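Local coordinates for nitrite oxidoreductase subunit A (Kuenenia stuttgartiensis, PDB 7B04), which belongs to the molybdopterin oxidoreductase family, resembles subunit NarG, and carries an iron/sulfur cluster, a molybdenum atom and MD1, at residues T445-L453 with S818-R827; V552-H560 with T805-H816. All coordinates share one frame; numbering follows the deposited sequence.

From the N terminus, the chain leaves strand 440-444 and forms 445-453, the first half of interaction 1, whose last two residues begin helix 452-455. It then reaches 552-560, which runs into strand 558-561 at one edge of a five-stranded parallel sheet. After 244 further residues, 805-816 returns to this place and closes the inner loop, interaction 2. Just beyond, 818-827 closes the outer loop by packing on 445-453, so the two closures nest without crossing. The contact centres lie about 16 Å apart and they touch: L819 N is 3.1 Å from Q814 O, a probable hydrogen bond, and F821 meets F811 edge-to-face. Helix 812-816 and the loop after it thus tie both earlier segments together.

Interaction 1: residues T445-L453 with S818-R827; sequences TRDDVGETL and SLPFYTPTGR
A chi1 of 77° in V449 places CG1 between the backbone N and the carbonyl carbon and CG2 anti to that N, so the two methyls reach different parts of 818-827. CG1 approaches P820 CB at 4.3 Å, while CG2 lies 3.6 Å from R827 CG and over one face of the R827 guanidinium, offset toward its rim. L453 CD1 comes at the edge of the same group, whose NH2 is hydrogen-bonded to the carbonyls of K378 and T381. In R446 the chain stays straight at chi2 and bends at chi3 (125°), carrying the guanidinium into the bend 821-826. There NH2 makes a weak hydrogen bond with F821 O (2.8 Å).

Both partners are irregular: the connection from strand 440-444 to helix 452-455 packs on the loop between helices 812-816 and 835-840. V449 to T452 is a type II' beta turn, with G450 at positive phi in its second position and a hydrogen bond from T452 OG1 to V449 O (3.1 Å). S818 OG accepts the N-H of E451 at 3.0 Å, nearly straight at 160°. The bend that receives R446 is braced by F821 N to G826 O (3.0 Å) and by T823 OG1 to R827 O (2.7 Å). P820 CG rests 3.7 Å from D447 OD1, the oxygen that hydrogen-bonds S414 of helix 413-416.

Interaction 2: residues V552-H560 with T805-H816; sequences VGYFGSGSH and TYPRHPFWEQVH
G553 lies against the first turn of helix 812-816, its CA 4.2 Å from that of W812, and G553 O receives a CA-H...O contact from W812 CA (angle at H 154°). Type II beta turns at Y554-S557 and H809-W812 flank this approach. H809, with CG anti to its backbone N, carries its imidazole into the Y554-S557 turn, where the short distances to the Y554 and S557 carbonyls are doubtful. At the edge of that ring H560 NE2 lies 3.5 Å from H809 CE1, and the two rings meet rim to rim. F555 turns its edge to P807, with CE1 3.4 Å from P807 O, and its CE2 is 3.8 Å from W812 CD1, the planes oblique at 47°. V815 CG2 lies over one face of the Y554 ring, offset toward the rim, and that ring meets H816 obliquely (70°); H816 ND1 donates to W812 O at 3.0 Å, restraining its ring rotation. S409 of the neighbouring subunit B hydrogen-bonds F811 N and the Q814 side chain. Y376 of helix 374-378 touches Y554 and V815, while G558 and H560 pair with I523, which makes 558-561 the edge strand of the parallel sheet, next to 521-525.

Interaction 1: residues T445-L453 with S818-R827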
# COMPACT_ATOMS: atom_id res chain seq x y z
N THR B 445 23.69 -28.90 -33.55
CA THR B 445 24.11 -27.49 -33.42
C THR B 445 23.14 -26.74 -32.51
O THR B 445 22.15 -27.32 -32.11
CB THR B 445 24.34 -26.89 -34.81
OG1 THR B 445 25.49 -26.07 -34.73
CG2 THR B 445 23.19 -26.08 -35.34
N ARG B 446 23.50 -25.52 -32.16
CA ARG B 446 22.68 -24.64 -31.29
C ARG B 446 21.34 -24.37 -31.97
O ARG B 446 20.34 -24.36 -31.29
CB ARG B 446 23.35 -23.27 -31.27
CG ARG B 446 23.17 -22.49 -29.99
CD ARG B 446 23.95 -21.21 -30.19
NE ARG B 446 23.08 -20.09 -29.95
CZ ARG B 446 22.42 -19.89 -28.83
NH1 ARG B 446 22.25 -20.87 -27.97
NH2 ARG B 446 21.93 -18.69 -28.57
N ASP B 447 21.39 -24.12 -33.27
CA ASP B 447 20.21 -23.85 -34.12
C ASP B 447 19.37 -25.10 -34.30
O ASP B 447 18.20 -24.95 -34.54
CB ASP B 447 20.62 -23.27 -35.46
CG ASP B 447 21.21 -21.90 -35.33
OD1 ASP B 447 21.12 -21.34 -34.25
OD2 ASP B 447 21.74 -21.41 -36.31
N ASP B 448 19.93 -26.29 -34.16
CA ASP B 448 19.18 -27.56 -34.37
C ASP B 448 18.36 -27.84 -33.11
O ASP B 448 18.72 -28.71 -32.34
CB ASP B 448 20.10 -28.74 -34.59
CG ASP B 448 20.90 -28.63 -35.87
OD1 ASP B 448 20.70 -27.67 -36.60
OD2 ASP B 448 21.69 -29.53 -36.12
N VAL B 449 17.25 -27.14 -32.99
CA VAL B 449 16.38 -27.21 -31.81
C VAL B 449 14.96 -27.24 -32.31
O VAL B 449 14.68 -26.75 -33.38
CB VAL B 449 16.61 -26.00 -30.89
CG1 VAL B 449 15.92 -24.77 -31.43
CG2 VAL B 449 16.16 -26.29 -29.47
N GLY B 450 14.10 -27.82 -31.51
CA GLY B 450 12.69 -27.97 -31.82
C GLY B 450 12.47 -28.89 -33.00
O GLY B 450 13.05 -29.98 -33.09
N GLU B 451 11.63 -28.44 -33.92
CA GLU B 451 11.26 -29.20 -35.10
C GLU B 451 12.37 -29.25 -36.14
O GLU B 451 12.20 -29.91 -37.17
CB GLU B 451 10.00 -28.60 -35.72
CG GLU B 451 8.70 -29.04 -35.07
CD GLU B 451 8.10 -30.25 -35.76
OE1 GLU B 451 8.17 -30.31 -37.01
OE2 GLU B 451 7.54 -31.12 -35.07
N THR B 452 13.49 -28.55 -35.91
CA THR B 452 14.64 -28.65 -36.81
C THR B 452 15.26 -30.04 -36.80
O THR B 452 15.81 -30.47 -37.82
CB THR B 452 15.68 -27.59 -36.42
OG1 THR B 452 15.07 -26.30 -36.42
CG2 THR B 452 16.84 -27.60 -37.42
N LEU B 453 15.16 -30.77 -35.68
CA LEU B 453 15.72 -32.11 -35.63
C LEU B 453 14.86 -33.10 -36.40
O LEU B 453 15.38 -34.09 -36.92
CB LEU B 453 15.90 -32.58 -34.18
CG LEU B 453 16.85 -31.67 -33.39
CD1 LEU B 453 16.38 -31.60 -31.96
CD2 LEU B 453 18.31 -32.11 -33.48
N SER B 818 10.42 -22.79 -33.63
CA SER B 818 11.62 -23.62 -33.50
C SER B 818 12.89 -22.78 -33.63
O SER B 818 13.75 -23.02 -34.48
CB SER B 818 11.60 -24.77 -34.51
OG SER B 818 10.52 -25.66 -34.25
N LEU B 819 12.99 -21.77 -32.77
CA LEU B 819 14.14 -20.88 -32.65
C LEU B 819 14.93 -21.19 -31.38
O LEU B 819 14.35 -21.63 -30.38
CB LEU B 819 13.70 -19.41 -32.64
CG LEU B 819 13.62 -18.72 -34.00
CD1 LEU B 819 12.60 -19.40 -34.91
CD2 LEU B 819 13.28 -17.25 -33.84
N PRO B 820 16.25 -21.02 -31.39
CA PRO B 820 17.05 -21.37 -30.22
C PRO B 820 16.95 -20.35 -29.10
O PRO B 820 16.68 -19.17 -29.31
CB PRO B 820 18.48 -21.41 -30.78
CG PRO B 820 18.45 -20.43 -31.90
CD PRO B 820 17.08 -20.53 -32.51
N PHE B 821 17.16 -20.84 -27.88
CA PHE B 821 17.24 -19.98 -26.70
C PHE B 821 18.60 -19.30 -26.66
O PHE B 821 19.44 -19.46 -27.54
CB PHE B 821 16.99 -20.80 -25.43
CG PHE B 821 15.61 -21.39 -25.34
CD1 PHE B 821 14.55 -20.63 -24.88
CD2 PHE B 821 15.38 -22.70 -25.72
CE1 PHE B 821 13.28 -21.17 -24.80
CE2 PHE B 821 14.11 -23.25 -25.64
CZ PHE B 821 13.06 -22.48 -25.18
N TYR B 822 18.84 -18.51 -25.61
CA TYR B 822 20.06 -17.72 -25.48
C TYR B 822 21.06 -18.37 -24.52
O TYR B 822 21.74 -17.68 -23.76
CB TYR B 822 19.73 -16.30 -25.04
CG TYR B 822 18.73 -15.60 -25.93
CD1 TYR B 822 19.13 -15.03 -27.14
CD2 TYR B 822 17.39 -15.52 -25.58
CE1 TYR B 822 18.22 -14.39 -27.96
CE2 TYR B 822 16.47 -14.88 -26.39
CZ TYR B 822 16.89 -14.32 -27.58
OH TYR B 822 15.98 -13.69 -28.40
N THR B 823 21.15 -19.69 -24.56
CA THR B 823 22.10 -20.49 -23.80
C THR B 823 23.26 -20.91 -24.68
O THR B 823 23.25 -20.71 -25.90
CB THR B 823 21.40 -21.71 -23.22
OG1 THR B 823 20.73 -22.43 -24.27
CG2 THR B 823 20.39 -21.30 -22.18
N PRO B 824 24.32 -21.48 -24.09
CA PRO B 824 25.34 -22.14 -24.93
C PRO B 824 24.78 -23.24 -25.82
O PRO B 824 25.27 -23.43 -26.94
CB PRO B 824 26.33 -22.69 -23.91
CG PRO B 824 26.22 -21.75 -22.76
CD PRO B 824 24.77 -21.35 -22.69
N THR B 825 23.75 -23.96 -25.37
CA THR B 825 23.15 -25.02 -26.17
C THR B 825 21.96 -24.56 -27.00
O THR B 825 21.47 -25.34 -27.83
CB THR B 825 22.71 -26.19 -25.27
OG1 THR B 825 21.66 -25.75 -24.39
CG2 THR B 825 23.88 -26.72 -24.46
N GLY B 826 21.48 -23.34 -26.81
CA GLY B 826 20.25 -22.95 -27.47
C GLY B 826 19.03 -23.64 -26.91
O GLY B 826 17.99 -23.67 -27.58
N ARG B 827 19.13 -24.20 -25.71
CA ARG B 827 18.08 -24.99 -25.10
C ARG B 827 17.96 -24.61 -23.63
O ARG B 827 18.86 -24.00 -23.05
CB ARG B 827 18.38 -26.49 -25.22
CG ARG B 827 18.26 -27.04 -26.62
CD ARG B 827 18.97 -28.37 -26.71
NE ARG B 827 18.70 -29.04 -27.98
CZ ARG B 827 17.79 -29.99 -28.13
NH1 ARG B 827 17.60 -30.54 -29.32
NH2 ARG B 827 17.06 -30.39 -27.10

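Interaction 2: residues V552-H560 with T805-H816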
# COMPACT_ATOMS: atom_id res chain seq x y z
N VAL B 552 6.52 -24.00 -21.37
CA VAL B 552 7.31 -22.80 -21.59
C VAL B 552 7.09 -22.35 -23.03
O VAL B 552 7.24 -23.14 -23.97
CB VAL B 552 8.80 -23.02 -21.31
CG1 VAL B 552 9.62 -21.83 -21.78
CG2 VAL B 552 9.03 -23.28 -19.83
N GLY B 553 6.74 -21.07 -23.21
CA GLY B 553 6.51 -20.51 -24.52
C GLY B 553 5.06 -20.48 -24.97
O GLY B 553 4.78 -19.95 -26.05
N TYR B 554 4.15 -21.02 -24.17
CA TYR B 554 2.73 -21.05 -24.50
C TYR B 554 1.96 -20.13 -23.56
O TYR B 554 2.30 -20.01 -22.38
CB TYR B 554 2.17 -22.47 -24.41
CG TYR B 554 2.93 -23.49 -25.23
CD1 TYR B 554 2.70 -23.62 -26.59
CD2 TYR B 554 3.86 -24.33 -24.63
CE1 TYR B 554 3.39 -24.55 -27.34
CE2 TYR B 554 4.55 -25.26 -25.38
CZ TYR B 554 4.31 -25.37 -26.73
OH TYR B 554 5.00 -26.30 -27.48
N PHE B 555 0.91 -19.51 -24.09
CA PHE B 555 0.14 -18.54 -23.32
C PHE B 555 -0.40 -19.17 -22.04
O PHE B 555 -0.96 -20.27 -22.06
CB PHE B 555 -1.01 -17.99 -24.17
CG PHE B 555 -0.56 -17.16 -25.33
CD1 PHE B 555 -0.14 -15.85 -25.14
CD2 PHE B 555 -0.55 -17.68 -26.61
CE1 PHE B 555 0.28 -15.08 -26.21
CE2 PHE B 555 -0.14 -16.91 -27.69
CZ PHE B 555 0.28 -15.61 -27.48
N GLY B 556 -0.23 -18.46 -20.92
CA GLY B 556 -0.65 -18.95 -19.63
C GLY B 556 0.34 -19.85 -18.93
O GLY B 556 0.04 -20.34 -17.83
N SER B 557 1.50 -20.09 -19.52
CA SER B 557 2.49 -21.03 -19.01
C SER B 557 3.78 -20.28 -18.66
O SER B 557 3.82 -19.05 -18.66
CB SER B 557 2.74 -22.14 -20.03
OG SER B 557 3.41 -21.65 -21.17
N GLY B 558 4.81 -21.03 -18.31
CA GLY B 558 6.13 -20.50 -18.11
C GLY B 558 6.53 -20.49 -16.65
O GLY B 558 5.74 -20.79 -15.75
N SER B 559 7.80 -20.15 -16.42
CA SER B 559 8.33 -19.93 -15.09
C SER B 559 8.91 -18.53 -15.05
O SER B 559 9.86 -18.23 -15.79
CB SER B 559 9.37 -20.99 -14.74
OG SER B 559 9.97 -20.75 -13.48
N HIS B 560 8.35 -17.67 -14.20
CA HIS B 560 8.58 -16.24 -14.29
C HIS B 560 8.93 -15.65 -12.93
O HIS B 560 8.41 -16.08 -11.90
CB HIS B 560 7.35 -15.53 -14.86
CG HIS B 560 6.85 -16.12 -16.14
ND1 HIS B 560 7.54 -15.99 -17.33
CD2 HIS B 560 5.75 -16.85 -16.42
CE1 HIS B 560 6.88 -16.61 -18.29
NE2 HIS B 560 5.79 -17.14 -17.76
N THR B 805 3.74 -10.61 -29.51
CA THR B 805 2.33 -10.87 -29.15
C THR B 805 1.81 -9.83 -28.16
O THR B 805 2.57 -9.33 -27.38
CB THR B 805 2.17 -12.24 -28.49
OG1 THR B 805 2.84 -12.17 -27.24
CG2 THR B 805 2.77 -13.34 -29.33
N TYR B 806 0.52 -9.53 -28.24
CA TYR B 806 -0.09 -8.59 -27.30
C TYR B 806 0.08 -9.09 -25.88
O TYR B 806 0.66 -8.35 -25.06
CB TYR B 806 -1.57 -8.35 -27.65
CG TYR B 806 -2.43 -7.83 -26.50
CD1 TYR B 806 -2.07 -6.68 -25.82
CD2 TYR B 806 -3.58 -8.50 -26.09
CE1 TYR B 806 -2.85 -6.19 -24.76
CE2 TYR B 806 -4.36 -8.01 -25.03
CZ TYR B 806 -3.99 -6.86 -24.37
OH TYR B 806 -4.75 -6.37 -23.32
N PRO B 807 -0.34 -10.30 -25.51
CA PRO B 807 0.14 -10.86 -24.25
C PRO B 807 1.58 -11.28 -24.44
O PRO B 807 1.83 -12.43 -24.84
CB PRO B 807 -0.79 -12.06 -23.99
CG PRO B 807 -1.92 -11.90 -24.98
CD PRO B 807 -1.27 -11.25 -26.16
N ARG B 808 2.55 -10.38 -24.21
CA ARG B 808 3.94 -10.76 -24.42
C ARG B 808 4.29 -11.93 -23.53
O ARG B 808 4.23 -11.83 -22.30
CB ARG B 808 4.90 -9.61 -24.15
CG ARG B 808 6.34 -10.12 -24.07
CD ARG B 808 7.36 -9.07 -23.69
NE ARG B 808 7.02 -8.38 -22.45
CZ ARG B 808 7.28 -8.85 -21.23
NH1 ARG B 808 7.90 -10.01 -21.08
NH2 ARG B 808 6.93 -8.14 -20.16
N HIS B 809 4.64 -13.04 -24.16
CA HIS B 809 5.04 -14.25 -23.48
C HIS B 809 6.46 -14.60 -23.92
O HIS B 809 6.70 -14.75 -25.13
CB HIS B 809 4.07 -15.38 -23.81
CG HIS B 809 4.20 -16.55 -22.90
ND1 HIS B 809 4.51 -16.43 -21.56
CD2 HIS B 809 4.08 -17.88 -23.14
CE1 HIS B 809 4.56 -17.63 -21.02
NE2 HIS B 809 4.30 -18.53 -21.95
N PRO B 810 7.41 -14.74 -23.00
CA PRO B 810 8.79 -15.03 -23.41
C PRO B 810 8.90 -16.41 -24.02
O PRO B 810 8.25 -17.36 -23.59
CB PRO B 810 9.57 -14.93 -22.09
CG PRO B 810 8.56 -15.19 -21.03
CD PRO B 810 7.27 -14.64 -21.53
N PHE B 811 9.74 -16.50 -25.06
CA PHE B 811 10.06 -17.75 -25.76
C PHE B 811 8.89 -18.28 -26.58
O PHE B 811 8.88 -19.45 -26.96
CB PHE B 811 10.56 -18.84 -24.81
CG PHE B 811 11.52 -18.34 -23.77
CD1 PHE B 811 12.70 -17.72 -24.15
CD2 PHE B 811 11.24 -18.49 -22.43
CE1 PHE B 811 13.58 -17.26 -23.20
CE2 PHE B 811 12.12 -18.03 -21.47
CZ PHE B 811 13.29 -17.41 -21.86
N TRP B 812 7.89 -17.44 -26.86
CA TRP B 812 6.79 -17.87 -27.72
C TRP B 812 7.29 -18.21 -29.12
O TRP B 812 6.98 -19.27 -29.66
CB TRP B 812 5.72 -16.79 -27.78
CG TRP B 812 4.58 -17.14 -28.68
CD1 TRP B 812 3.47 -17.86 -28.35
CD2 TRP B 812 4.45 -16.80 -30.06
NE1 TRP B 812 2.65 -17.98 -29.45
CE2 TRP B 812 3.23 -17.34 -30.51
CE3 TRP B 812 5.25 -16.09 -30.97
CZ2 TRP B 812 2.79 -17.20 -31.83
CZ3 TRP B 812 4.81 -15.95 -32.27
CH2 TRP B 812 3.59 -16.50 -32.69
N GLU B 813 8.08 -17.31 -29.72
CA GLU B 813 8.65 -17.56 -31.04
C GLU B 813 9.67 -18.68 -31.04
O GLU B 813 10.02 -19.18 -32.11
CB GLU B 813 9.28 -16.28 -31.59
CG GLU B 813 10.48 -15.78 -30.82
CD GLU B 813 10.09 -14.84 -29.70
OE1 GLU B 813 8.92 -14.86 -29.28
OE2 GLU B 813 10.96 -14.07 -29.24
N GLN B 814 10.16 -19.10 -29.87
CA GLN B 814 11.18 -20.14 -29.81
C GLN B 814 10.58 -21.53 -29.81
O GLN B 814 11.21 -22.47 -30.32
CB GLN B 814 12.05 -19.96 -28.55
CG GLN B 814 13.36 -19.21 -28.78
CD GLN B 814 13.22 -17.71 -28.61
OE1 GLN B 814 12.23 -17.22 -28.07
NE2 GLN B 814 14.23 -16.97 -29.06
N VAL B 815 9.38 -21.69 -29.27
CA VAL B 815 8.69 -22.98 -29.29
C VAL B 815 7.81 -23.12 -30.52
O VAL B 815 7.71 -24.20 -31.10
CB VAL B 815 7.89 -23.18 -27.99
CG1 VAL B 815 8.84 -23.27 -26.80
CG2 VAL B 815 6.90 -22.04 -27.78
N HIS B 816 7.15 -22.03 -30.94
CA HIS B 816 6.21 -22.11 -32.05
C HIS B 816 6.90 -22.07 -33.41
O HIS B 816 6.38 -22.62 -34.38
CB HIS B 816 5.19 -20.98 -31.95
CG HIS B 816 4.17 -21.18 -30.87
ND1 HIS B 816 4.37 -20.77 -29.57
CD2 HIS B 816 2.94 -21.75 -30.90
CE1 HIS B 816 3.31 -21.08 -28.84
NE2 HIS B 816 2.43 -21.68 -29.62